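Local coordinates for tailspike protein (Siphovirus 9NA, PDB 3RIQ) that probably binds Salmonella lipopolysaccharide as the phage's receptor and cleaves its O-antigen as an endorhamnosidase, working as a trimeric right-handed beta-helix, at residues A[229-235]-A[263-267]; A[190-194]-A[204-208]; A[304-310]-A[328-333]; A[218-222]-A[234-240]. All coordinates share one frame; numbering follows the deposited sequence.

All four contacts fall in the middle of the right-handed beta-helix, where successive coils stack through parallel strands. Contacts 2 and 4, with centres about 8 Å apart, look across the interior: strand 184-194 faces 206-208, and 220-223, which pairs with 184-194, faces 234-236. Contact 1, centred about 11 Å from contact 2 and 12 Å from contact 4, shares G234 and V235 with contact 4 and pairs strand 234-236 with 266-273. Contact 3, centred about 13 Å from contact 1, touches it through H231 and Q309. Along the chain contact 2 comes first, contacts 4 and 1 interlock, and contact 3 follows; interior packing (2, 4) thus adjoins coil stacking (1, 3).

Contact 1 of 4, residues A[229-235]-A[263-267]; sequences DDHDGGV and YRLVF
H231 lies against R264 where two neighbouring coils of the right-handed beta-helix stack and their turns lead into parallel strands. The imidazole offers one face to R264 CB, 4.0 Å from the ring centroid and 19° off the ring normal, a CH-pi contact. Rotation of the ring is fixed at both nitrogens: ND1 donates to D229 O within its own turn, the acceptor lying in the ring plane, and NE2 bonds to Q309 O two coils on. R264 CG stands beside the backbone N (chi1 -67°), and a bend at chi3 carries the guanidinium to D229, where NH1 and OD1 form a salt bridge of 2.9 Å. The hydrogen bond within it is weak, at 140°, and the carboxylate and guanidinium planes are nearly perpendicular. A water bridges D229 OD2 and R264 NH1, while NH2 has a second charged partner in D226.

V266 CG2 packs on H231 CB at 3.7 Å. G233 and G234, both at positive phi, bring bare backbone against the next coil, with G234 CA 3.3 Å from V266 O. Backbone bonds mark the parallel ladder: V266 N donates to G233 O at 3.0 Å, and V235 N to V266 O at 2.9 Å.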
loop_
_atom_site.group_PDB
_atom_site.type_symbol
_atom_site.label_atom_id
_atom_site.label_comp_id
_atom_site.label_asym_id
_atom_site.label_seq_id
_atom_site.Cartn_x
_atom_site.Cartn_y
_atom_site.Cartn_z
ATOM N N ASP A 229 3.281 22.993 -8.075
ATOM C CA ASP A 229 4.194 22.112 -7.327
ATOM C C ASP A 229 3.515 21.621 -6.026
ATOM O O ASP A 229 3.823 20.533 -5.539
ATOM C CB ASP A 229 5.539 22.786 -7.084
ATOM C CG ASP A 229 6.333 22.908 -8.371
ATOM O OD1 ASP A 229 6.250 21.970 -9.209
ATOM O OD2 ASP A 229 6.983 23.959 -8.580
ATOM N N ASP A 230 2.530 22.393 -5.552
ATOM C CA ASP A 230 1.658 22.033 -4.433
ATOM C C ASP A 230 0.956 20.678 -4.576
ATOM O O ASP A 230 0.567 20.053 -3.558
ATOM C CB ASP A 230 0.490 23.035 -4.258
ATOM C CG ASP A 230 0.849 24.503 -4.474
ATOM O OD1 ASP A 230 1.651 24.861 -5.360
ATOM O OD2 ASP A 230 0.183 25.322 -3.773
ATOM N N HIS A 231 0.718 20.240 -5.821
ATOM C CA HIS A 231 -0.083 19.028 -6.052
ATOM C C HIS A 231 -1.443 19.115 -5.373
ATOM O O HIS A 231 -1.924 18.130 -4.778
ATOM C CB HIS A 231 0.743 17.773 -5.685
ATOM C CG HIS A 231 1.734 17.425 -6.760
ATOM N ND1 HIS A 231 2.889 18.156 -6.949
ATOM C CD2 HIS A 231 1.709 16.496 -7.750
ATOM C CE1 HIS A 231 3.528 17.711 -8.018
ATOM N NE2 HIS A 231 2.840 16.693 -8.515
ATOM N N ASP A 232 -2.076 20.292 -5.518
ATOM C CA ASP A 232 -3.375 20.564 -4.901
ATOM C C ASP A 232 -4.428 20.398 -6.005
ATOM O O ASP A 232 -4.679 21.318 -6.773
ATOM C CB ASP A 232 -3.360 21.996 -4.310
ATOM C CG ASP A 232 -4.561 22.308 -3.448
ATOM O OD1 ASP A 232 -5.544 21.539 -3.411
ATOM O OD2 ASP A 232 -4.475 23.351 -2.762
ATOM N N GLY A 233 -5.017 19.198 -6.090
ATOM C CA GLY A 233 -5.964 18.852 -7.169
ATOM C C GLY A 233 -5.862 17.370 -7.469
ATOM O O GLY A 233 -4.769 16.781 -7.343
ATOM N N GLY A 234 -6.977 16.780 -7.907
ATOM C CA GLY A 234 -7.000 15.369 -8.307
ATOM C C GLY A 234 -8.114 14.574 -7.679
ATOM O O GLY A 234 -9.194 15.106 -7.417
ATOM N N VAL A 235 -7.869 13.279 -7.464
ATOM C CA VAL A 235 -8.920 12.375 -6.977
ATOM C C VAL A 235 -8.325 11.470 -5.907
ATOM O O VAL A 235 -7.247 10.896 -6.104
ATOM C CB VAL A 235 -9.501 11.475 -8.110
ATOM C CG1 VAL A 235 -10.560 10.530 -7.550
ATOM C CG2 VAL A 235 -10.038 12.336 -9.269
ATOM N N TYR A 263 -1.638 18.965 -15.363
ATOM C CA TYR A 263 -0.329 18.870 -14.730
ATOM C C TYR A 263 -0.420 18.744 -13.240
ATOM O O TYR A 263 -1.342 19.293 -12.610
ATOM C CB TYR A 263 0.520 20.147 -15.017
ATOM C CG TYR A 263 0.970 20.257 -16.458
ATOM C CD1 TYR A 263 2.228 19.787 -16.859
ATOM C CD2 TYR A 263 0.139 20.822 -17.432
ATOM C CE1 TYR A 263 2.637 19.849 -18.187
ATOM C CE2 TYR A 263 0.545 20.908 -18.759
ATOM C CZ TYR A 263 1.805 20.410 -19.130
ATOM O OH TYR A 263 2.208 20.472 -20.422
ATOM N N ARG A 264 0.527 18.004 -12.664
ATOM C CA ARG A 264 0.751 18.072 -11.218
ATOM C C ARG A 264 -0.466 17.765 -10.327
ATOM O O ARG A 264 -0.769 18.490 -9.361
ATOM C CB ARG A 264 1.408 19.429 -10.853
ATOM C CG ARG A 264 2.827 19.498 -11.441
ATOM C CD ARG A 264 3.556 20.793 -11.100
ATOM N NE ARG A 264 2.945 21.999 -11.654
ATOM C CZ ARG A 264 3.587 23.162 -11.808
ATOM N NH1 ARG A 264 4.854 23.288 -11.413
ATOM N NH2 ARG A 264 2.960 24.203 -12.339
ATOM N N LEU A 265 -1.201 16.713 -10.693
ATOM C CA LEU A 265 -2.346 16.268 -9.887
ATOM C C LEU A 265 -1.945 15.034 -9.079
ATOM O O LEU A 265 -0.899 14.393 -9.357
ATOM C CB LEU A 265 -3.539 15.932 -10.804
ATOM C CG LEU A 265 -4.029 17.141 -11.629
ATOM C CD1 LEU A 265 -5.086 16.692 -12.658
ATOM C CD2 LEU A 265 -4.628 18.242 -10.728
ATOM N N VAL A 266 -2.781 14.696 -8.092
ATOM C CA VAL A 266 -2.606 13.474 -7.299
ATOM C C VAL A 266 -3.811 12.565 -7.489
ATOM O O VAL A 266 -4.964 13.017 -7.348
ATOM C CB VAL A 266 -2.478 13.808 -5.785
ATOM C CG1 VAL A 266 -2.376 12.490 -4.962
ATOM C CG2 VAL A 266 -1.265 14.701 -5.519
ATOM N N PHE A 267 -3.541 11.303 -7.840
ATOM C CA PHE A 267 -4.567 10.275 -7.938
ATOM C C PHE A 267 -4.168 9.205 -6.936
ATOM O O PHE A 267 -3.158 8.501 -7.149
ATOM C CB PHE A 267 -4.623 9.703 -9.365
ATOM C CG PHE A 267 -4.895 10.758 -10.418
ATOM C CD1 PHE A 267 -6.206 11.141 -10.699
ATOM C CD2 PHE A 267 -3.836 11.436 -11.080
ATOM C CE1 PHE A 267 -6.464 12.125 -11.663
ATOM C CE2 PHE A 267 -4.100 12.448 -12.037
ATOM C CZ PHE A 267 -5.414 12.783 -12.324
HETATM O O HOH W 1 7.519 25.076 -11.065
#

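Contact 2 of 4, residues A[190-194]-A[204-208]; sequences GITFE and GNKVV
F193 and N205 make the closest approach between these segments, whose backbones stay well apart: the F193 and N205 CA atoms are 7.0 Å from each other, and side chains do most of the bridging. N205, first of 204-208 to touch, sets its CB over the centre of the phenyl ring, 3.6 Å from the centroid and 13° off the normal. With CG beside the backbone N (chi1 -67°), its amide continues over CD1 and CB of F193, and the amide and ring planes lie only 11° apart. This flat group is held by its polar ends: OD1 accepts from I176 N, while ND2 donates to C173 O and is hydrogen-bonded to N225 OD1.

At K206 the backbone is what meets the ring, with N lying 3.9 Å from F193 CZ. Its CB points away from 190-194, and in the conformer described NZ forms a salt bridge with D232 of the next coil. V207 then turns inward again. Its CG2, set beside the backbone N, reaches the ring edge, 4.0 Å from F193 CE2, and meets I191 CG2 at 4.0 Å. V220 packs on both F193 and V207, which continues the apolar packing into the next coil. Such inward-facing aliphatic and aromatic side chains, meeting from separate walls of a coil, are characteristic of the interior of a right-handed parallel beta-helix.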
loop_
_atom_site.group_PDB
_atom_site.type_symbol
_atom_site.label_atom_id
_atom_site.label_comp_id
_atom_site.label_asym_id
_atom_site.label_seq_id
_atom_site.Cartn_x
_atom_site.Cartn_y
_atom_site.Cartn_z
ATOM N N GLY A 190 -18.948 12.029 -14.648
ATOM C CA GLY A 190 -19.666 12.322 -13.382
ATOM C C GLY A 190 -19.387 13.718 -12.830
ATOM O O GLY A 190 -20.322 14.519 -12.606
ATOM N N ILE A 191 -18.105 14.018 -12.630
ATOM C CA ILE A 191 -17.690 15.337 -12.183
ATOM C C ILE A 191 -16.653 15.833 -13.154
ATOM O O ILE A 191 -15.654 15.125 -13.398
ATOM C CB ILE A 191 -17.025 15.277 -10.778
ATOM C CG1 ILE A 191 -17.958 14.664 -9.713
ATOM C CG2 ILE A 191 -16.528 16.686 -10.374
ATOM C CD1 ILE A 191 -19.100 15.406 -9.392
ATOM N N THR A 192 -16.830 17.035 -13.687
ATOM C CA THR A 192 -15.861 17.584 -14.639
ATOM C C THR A 192 -15.376 18.939 -14.180
ATOM O O THR A 192 -16.190 19.796 -13.832
ATOM C CB THR A 192 -16.510 17.782 -16.048
ATOM O OG1 THR A 192 -17.019 16.551 -16.546
ATOM C CG2 THR A 192 -15.511 18.389 -17.059
ATOM N N PHE A 193 -14.056 19.154 -14.218
ATOM C CA PHE A 193 -13.479 20.479 -13.942
ATOM C C PHE A 193 -12.989 21.036 -15.270
ATOM O O PHE A 193 -11.949 20.594 -15.811
ATOM C CB PHE A 193 -12.370 20.398 -12.892
ATOM C CG PHE A 193 -12.818 19.771 -11.612
ATOM C CD1 PHE A 193 -13.701 20.464 -10.770
ATOM C CD2 PHE A 193 -12.375 18.486 -11.247
ATOM C CE1 PHE A 193 -14.148 19.911 -9.573
ATOM C CE2 PHE A 193 -12.807 17.923 -10.018
ATOM C CZ PHE A 193 -13.688 18.643 -9.196
ATOM N N GLU A 194 -13.786 21.946 -15.850
ATOM C CA GLU A 194 -13.582 22.424 -17.224
ATOM C C GLU A 194 -12.965 23.817 -17.204
ATOM O O GLU A 194 -13.682 24.791 -16.932
ATOM C CB GLU A 194 -14.951 22.471 -17.912
ATOM C CG GLU A 194 -14.924 22.936 -19.352
ATOM C CD GLU A 194 -16.319 23.161 -19.882
ATOM O OE1 GLU A 194 -17.128 23.772 -19.213
ATOM O OE2 GLU A 194 -16.629 22.720 -20.985
ATOM N N GLY A 204 -6.662 23.285 -7.392
ATOM C CA GLY A 204 -7.333 22.978 -6.143
ATOM C C GLY A 204 -8.627 22.194 -6.281
ATOM O O GLY A 204 -9.339 22.050 -5.304
ATOM N N ASN A 205 -8.959 21.725 -7.491
ATOM C CA ASN A 205 -10.231 21.069 -7.759
ATOM C C ASN A 205 -10.024 19.584 -7.514
ATOM O O ASN A 205 -9.097 18.945 -8.086
ATOM C CB ASN A 205 -10.655 21.310 -9.192
ATOM C CG ASN A 205 -10.983 22.767 -9.447
ATOM O OD1 ASN A 205 -11.610 23.430 -8.595
ATOM N ND2 ASN A 205 -10.654 23.240 -10.653
ATOM N N LYS A 206 -10.825 19.027 -6.626
ATOM C CA LYS A 206 -10.595 17.647 -6.161
ATOM C C LYS A 206 -11.886 16.905 -5.822
ATOM O O LYS A 206 -12.884 17.539 -5.400
ATOM C CB LYS A 206 -9.631 17.646 -4.978
ATOM C CG LYS A 206 -10.124 18.170 -3.705
ATOM C CD LYS A 206 -8.971 18.199 -2.690
ATOM C CE LYS A 206 -7.854 19.117 -3.213
ATOM N NZ LYS A 206 -6.721 19.252 -2.313
ATOM N N VAL A 207 -11.866 15.592 -5.996
ATOM C CA VAL A 207 -12.927 14.715 -5.502
ATOM C C VAL A 207 -12.283 13.809 -4.459
ATOM O O VAL A 207 -11.209 13.218 -4.717
ATOM C CB VAL A 207 -13.504 13.876 -6.666
ATOM C CG1 VAL A 207 -14.608 12.875 -6.190
ATOM C CG2 VAL A 207 -14.062 14.833 -7.781
ATOM N N VAL A 208 -12.940 13.642 -3.304
ATOM C CA VAL A 208 -12.428 12.755 -2.231
ATOM C C VAL A 208 -13.558 11.896 -1.704
ATOM O O VAL A 208 -14.530 12.440 -1.170
ATOM C CB VAL A 208 -11.852 13.607 -1.048
ATOM C CG1 VAL A 208 -11.339 12.686 0.080
ATOM C CG2 VAL A 208 -10.760 14.572 -1.555
#

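Contact 3 of 4, residues A[304-310]-A[328-333]; sequences FQLPTQH and DGQKNI
Two turns on consecutive coils of the right-handed beta-helix stack here, each leading into a parallel strand, and N332 forms the polar hub between them. Its side-chain OD1 accepts two bonds in the carbonyl plane, each on a lone pair: from T308 OG1 at 2.8 Å and from H310 N at 2.8 Å. T308 OG1 gets there by standing between its own backbone N and carbonyl carbon (chi1 48°). The N332 amide runs alongside the H310 ring with the two planes 8° apart; H310 ND1 bonds to L265 N on the preceding coil.

Around the inverse gamma turn centred on P307, 328-333 donates to carbonyls of 304-310. Q330 N donates to L306 O, and the extended Q330 side chain brings NE2 to Q305 O at 2.9 Å, nearly straight at 172°. G329 N bonds to F304 O. D328 OD2 sits at the edge of the F304 ring, 3.8 Å from CD1; the carboxylate is held by backbone N-H groups, OD1 by A284 N and OD2 by D285 N. On the outer side Q309 CG lies beside K331 CB, and a water donates to Q309 OE1 and accepts from K331 NZ, 3.0 Å from NZ.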
loop_
_atom_site.group_PDB
_atom_site.type_symbol
_atom_site.label_atom_id
_atom_site.label_comp_id
_atom_site.label_asym_id
_atom_site.label_seq_id
_atom_site.Cartn_x
_atom_site.Cartn_y
_atom_site.Cartn_z
ATOM N N PHE A 304 3.942 12.935 -26.230
ATOM C CA PHE A 304 3.884 11.931 -25.151
ATOM C C PHE A 304 4.883 12.209 -24.043
ATOM O O PHE A 304 4.969 11.435 -23.099
ATOM C CB PHE A 304 4.025 10.462 -25.621
ATOM C CG PHE A 304 3.031 10.049 -26.674
ATOM C CD1 PHE A 304 1.658 10.226 -26.476
ATOM C CD2 PHE A 304 3.476 9.452 -27.869
ATOM C CE1 PHE A 304 0.739 9.801 -27.438
ATOM C CE2 PHE A 304 2.558 9.014 -28.871
ATOM C CZ PHE A 304 1.185 9.191 -28.656
ATOM N N GLN A 305 5.634 13.309 -24.137
ATOM C CA GLN A 305 6.730 13.549 -23.169
ATOM C C GLN A 305 6.608 14.865 -22.384
ATOM O O GLN A 305 7.607 15.421 -21.903
ATOM C CB GLN A 305 8.089 13.443 -23.882
ATOM C CG GLN A 305 8.275 12.101 -24.560
ATOM C CD GLN A 305 9.644 11.898 -25.169
ATOM O OE1 GLN A 305 10.471 12.815 -25.237
ATOM N NE2 GLN A 305 9.883 10.677 -25.650
ATOM N N LEU A 306 5.383 15.368 -22.228
ATOM C CA LEU A 306 5.218 16.583 -21.421
ATOM C C LEU A 306 5.608 16.310 -19.976
ATOM O O LEU A 306 5.359 15.199 -19.478
ATOM C CB LEU A 306 3.753 17.072 -21.476
ATOM C CG LEU A 306 3.333 17.675 -22.826
ATOM C CD1 LEU A 306 1.800 17.773 -22.974
ATOM C CD2 LEU A 306 4.021 19.056 -23.006
ATOM N N PRO A 307 6.137 17.324 -19.260
ATOM C CA PRO A 307 6.518 17.103 -17.871
ATOM C C PRO A 307 5.318 17.223 -16.914
ATOM O O PRO A 307 5.183 18.167 -16.142
ATOM C CB PRO A 307 7.600 18.164 -17.637
ATOM C CG PRO A 307 7.085 19.374 -18.462
ATOM C CD PRO A 307 6.476 18.697 -19.707
ATOM N N THR A 308 4.433 16.250 -17.003
ATOM C CA THR A 308 3.181 16.319 -16.250
ATOM C C THR A 308 3.378 16.201 -14.741
ATOM O O THR A 308 2.600 16.796 -13.991
ATOM C CB THR A 308 2.164 15.299 -16.772
ATOM O OG1 THR A 308 2.799 14.011 -16.913
ATOM C CG2 THR A 308 1.651 15.742 -18.152
ATOM N N GLN A 309 4.371 15.415 -14.277
ATOM C CA GLN A 309 4.685 15.335 -12.820
ATOM C C GLN A 309 3.461 14.979 -11.978
ATOM O O GLN A 309 3.265 15.535 -10.908
ATOM C CB GLN A 309 5.264 16.667 -12.310
ATOM C CG GLN A 309 6.673 17.024 -12.844
ATOM C CD GLN A 309 7.357 18.054 -11.926
ATOM O OE1 GLN A 309 7.771 17.724 -10.796
ATOM N NE2 GLN A 309 7.440 19.290 -12.376
ATOM N N HIS A 310 2.622 14.062 -12.455
ATOM C CA HIS A 310 1.541 13.563 -11.622
ATOM C C HIS A 310 2.097 12.580 -10.590
ATOM O O HIS A 310 3.174 11.982 -10.769
ATOM C CB HIS A 310 0.474 12.870 -12.470
ATOM C CG HIS A 310 -0.192 13.768 -13.471
ATOM N ND1 HIS A 310 -0.868 14.918 -13.113
ATOM C CD2 HIS A 310 -0.365 13.622 -14.808
ATOM C CE1 HIS A 310 -1.398 15.462 -14.200
ATOM N NE2 HIS A 310 -1.100 14.699 -15.244
ATOM N N ASP A 328 0.944 8.959 -19.876
ATOM C CA ASP A 328 2.107 9.394 -20.699
ATOM C C ASP A 328 2.847 10.485 -19.910
ATOM O O ASP A 328 2.637 10.646 -18.707
ATOM C CB ASP A 328 1.707 9.882 -22.115
ATOM C CG ASP A 328 1.038 11.258 -22.104
ATOM O OD1 ASP A 328 0.531 11.644 -21.028
ATOM O OD2 ASP A 328 1.028 11.946 -23.162
ATOM N N GLY A 329 3.653 11.260 -20.608
ATOM C CA GLY A 329 4.414 12.338 -20.011
ATOM C C GLY A 329 5.641 11.824 -19.275
ATOM O O GLY A 329 6.030 10.645 -19.379
ATOM N N GLN A 330 6.300 12.738 -18.592
ATOM C CA GLN A 330 7.516 12.393 -17.853
ATOM C C GLN A 330 7.534 13.024 -16.497
ATOM O O GLN A 330 6.722 13.890 -16.201
ATOM C CB GLN A 330 8.775 12.791 -18.639
ATOM C CG GLN A 330 8.956 14.311 -18.890
ATOM C CD GLN A 330 10.303 14.584 -19.563
ATOM O OE1 GLN A 330 11.375 14.384 -18.948
ATOM N NE2 GLN A 330 10.270 14.943 -20.833
ATOM N N LYS A 331 8.445 12.524 -15.667
ATOM C CA LYS A 331 8.624 12.945 -14.279
ATOM C C LYS A 331 7.387 12.657 -13.422
ATOM O O LYS A 331 7.222 13.238 -12.350
ATOM C CB LYS A 331 9.013 14.423 -14.198
ATOM C CG LYS A 331 10.375 14.706 -14.821
ATOM C CD LYS A 331 10.687 16.218 -14.841
ATOM C CE LYS A 331 11.371 16.611 -13.503
ATOM N NZ LYS A 331 11.464 18.046 -13.184
ATOM N N ASN A 332 6.576 11.707 -13.857
ATOM C CA ASN A 332 5.499 11.185 -13.005
ATOM C C ASN A 332 6.050 10.196 -11.992
ATOM O O ASN A 332 7.057 9.538 -12.260
ATOM C CB ASN A 332 4.437 10.477 -13.846
ATOM C CG ASN A 332 3.847 11.364 -14.940
ATOM O OD1 ASN A 332 3.199 12.369 -14.669
ATOM N ND2 ASN A 332 4.059 10.983 -16.191
ATOM N N ILE A 333 5.389 10.072 -10.847
ATOM C CA ILE A 333 5.690 9.033 -9.827
ATOM C C ILE A 333 4.487 8.122 -9.731
ATOM O O ILE A 333 3.386 8.596 -9.511
ATOM C CB ILE A 333 6.050 9.667 -8.453
ATOM C CG1 ILE A 333 7.344 10.455 -8.585
ATOM C CG2 ILE A 333 6.148 8.580 -7.367
ATOM C CD1 ILE A 333 7.675 11.338 -7.376
HETATM O O HOH W 2 2.702 14.271 -23.026
HETATM O O HOH W 3 0.202 12.679 -18.274
HETATM O O HOH W 4 10.806 17.431 -10.288
HETATM O O HOH W 5 8.159 15.066 -9.878
HETATM O O HOH W 6 5.641 13.355 -9.958
#

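Contact 4 of 4, residues A[218-222]-A[234-240]; sequences SAVLF and GVRDLIS
V220 meets V235 tip to tip across the inside of the beta-helix, its CB and CG1 both 3.9 Å from V235 CG2. That one methyl group is the centre of the contact, because it also comes to the edge of the F222 ring, in the ring plane, 3.7 Å from CE2. V235 places it there by setting CG2 beside the backbone N while CG1 stands anti (chi1 179°). CZ of the same ring lies 3.5 Å from G234 CA, where a residue without a side chain brings the phenyl group directly onto backbone.

Strands 220-222 and 234-236 run at 155° with their axes 8.6 Å apart, which fits facing walls rather than hydrogen-bonded neighbours. After the corner at D237, L238 turns back inside and its CD2 packs on V220 CG2 at 3.8 Å. At the far end A219 CB lies 3.4 Å from S240 OG, a hydroxyl bonded to G247 O. F193 of the preceding coil and F267 of strand 266-273 also touch the F222 ring.

With the buried hydroxyl occupied by a main-chain carbonyl and every other touching side chain apolar, the contact probably depends on hydrophobic packing and shape fit, not polar pairing.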
loop_
_atom_site.group_PDB
_atom_site.type_symbol
_atom_site.label_atom_id
_atom_site.label_comp_id
_atom_site.label_asym_id
_atom_site.label_seq_id
_atom_site.Cartn_x
_atom_site.Cartn_y
_atom_site.Cartn_z
ATOM N N SER A 218 -16.134 9.655 -18.122
ATOM C CA SER A 218 -15.200 9.172 -17.115
ATOM C C SER A 218 -15.721 9.629 -15.756
ATOM O O SER A 218 -16.408 10.659 -15.679
ATOM C CB SER A 218 -13.786 9.700 -17.397
ATOM O OG SER A 218 -13.314 9.270 -18.679
ATOM N N ALA A 219 -15.442 8.900 -14.668
ATOM C CA ALA A 219 -16.101 9.287 -13.421
ATOM C C ALA A 219 -15.738 10.724 -13.024
ATOM O O ALA A 219 -16.618 11.513 -12.606
ATOM C CB ALA A 219 -15.795 8.324 -12.293
ATOM N N VAL A 220 -14.455 11.067 -13.153
ATOM C CA VAL A 220 -13.986 12.440 -12.942
ATOM C C VAL A 220 -13.129 12.789 -14.124
ATOM O O VAL A 220 -12.298 11.968 -14.553
ATOM C CB VAL A 220 -13.169 12.602 -11.622
ATOM C CG1 VAL A 220 -12.848 14.075 -11.398
ATOM C CG2 VAL A 220 -13.924 12.002 -10.412
ATOM N N LEU A 221 -13.317 14.018 -14.649
ATOM C CA LEU A 221 -12.607 14.479 -15.846
ATOM C C LEU A 221 -11.985 15.855 -15.590
ATOM O O LEU A 221 -12.673 16.772 -15.086
ATOM C CB LEU A 221 -13.600 14.560 -17.017
ATOM C CG LEU A 221 -13.026 15.120 -18.329
ATOM C CD1 LEU A 221 -12.017 14.149 -18.914
ATOM C CD2 LEU A 221 -14.131 15.365 -19.309
ATOM N N PHE A 222 -10.691 15.980 -15.870
ATOM C CA PHE A 222 -9.936 17.254 -15.719
ATOM C C PHE A 222 -9.583 17.864 -17.079
ATOM O O PHE A 222 -9.089 17.157 -17.964
ATOM C CB PHE A 222 -8.629 17.033 -14.948
ATOM C CG PHE A 222 -8.842 16.625 -13.516
ATOM C CD1 PHE A 222 -8.898 17.578 -12.497
ATOM C CD2 PHE A 222 -9.084 15.287 -13.188
ATOM C CE1 PHE A 222 -9.146 17.209 -11.166
ATOM C CE2 PHE A 222 -9.325 14.920 -11.852
ATOM C CZ PHE A 222 -9.370 15.875 -10.857
ATOM N N GLY A 234 -6.977 16.780 -7.907
ATOM C CA GLY A 234 -7.000 15.369 -8.307
ATOM C C GLY A 234 -8.114 14.574 -7.679
ATOM O O GLY A 234 -9.194 15.106 -7.417
ATOM N N VAL A 235 -7.869 13.279 -7.464
ATOM C CA VAL A 235 -8.920 12.375 -6.977
ATOM C C VAL A 235 -8.325 11.470 -5.907
ATOM O O VAL A 235 -7.247 10.896 -6.104
ATOM C CB VAL A 235 -9.501 11.475 -8.110
ATOM C CG1 VAL A 235 -10.560 10.530 -7.550
ATOM C CG2 VAL A 235 -10.038 12.336 -9.269
ATOM N N ARG A 236 -9.062 11.301 -4.792
ATOM C CA ARG A 236 -8.623 10.394 -3.713
ATOM C C ARG A 236 -9.788 9.555 -3.209
ATOM O O ARG A 236 -10.894 10.097 -3.069
ATOM C CB ARG A 236 -8.002 11.194 -2.556
ATOM C CG ARG A 236 -7.576 10.316 -1.378
ATOM C CD ARG A 236 -6.719 11.038 -0.354
ATOM N NE ARG A 236 -7.262 12.289 0.203
ATOM C CZ ARG A 236 -8.029 12.361 1.296
ATOM N NH1 ARG A 236 -8.460 11.233 1.883
ATOM N NH2 ARG A 236 -8.376 13.561 1.806
ATOM N N ASP A 237 -9.544 8.248 -2.988
ATOM C CA ASP A 237 -10.538 7.351 -2.311
ATOM C C ASP A 237 -11.858 7.282 -3.067
ATOM O O ASP A 237 -12.932 7.520 -2.475
ATOM C CB ASP A 237 -10.811 7.813 -0.875
ATOM C CG ASP A 237 -9.590 7.756 0.010
ATOM O OD1 ASP A 237 -8.688 6.939 -0.250
ATOM O OD2 ASP A 237 -9.548 8.527 1.003
ATOM N N LEU A 238 -11.795 6.975 -4.367
ATOM C CA LEU A 238 -13.010 6.895 -5.195
ATOM C C LEU A 238 -13.169 5.479 -5.757
ATOM O O LEU A 238 -12.179 4.834 -6.132
ATOM C CB LEU A 238 -12.882 7.878 -6.381
ATOM C CG LEU A 238 -14.060 7.895 -7.354
ATOM C CD1 LEU A 238 -15.315 8.484 -6.700
ATOM C CD2 LEU A 238 -13.676 8.681 -8.613
ATOM N N ILE A 239 -14.412 5.015 -5.832
ATOM C CA ILE A 239 -14.746 3.798 -6.628
ATOM C C ILE A 239 -15.418 4.298 -7.904
ATOM O O ILE A 239 -16.401 5.038 -7.825
ATOM C CB ILE A 239 -15.688 2.840 -5.847
ATOM C CG1 ILE A 239 -15.004 2.357 -4.559
ATOM C CG2 ILE A 239 -16.089 1.686 -6.745
ATOM C CD1 ILE A 239 -15.914 1.600 -3.628
ATOM N N SER A 240 -14.905 3.905 -9.068
ATOM C CA SER A 240 -15.472 4.277 -10.375
ATOM C C SER A 240 -16.009 2.993 -10.980
ATOM O O SER A 240 -15.218 2.054 -11.254
ATOM C CB SER A 240 -14.363 4.852 -11.252
ATOM O OG SER A 240 -14.831 5.084 -12.565
#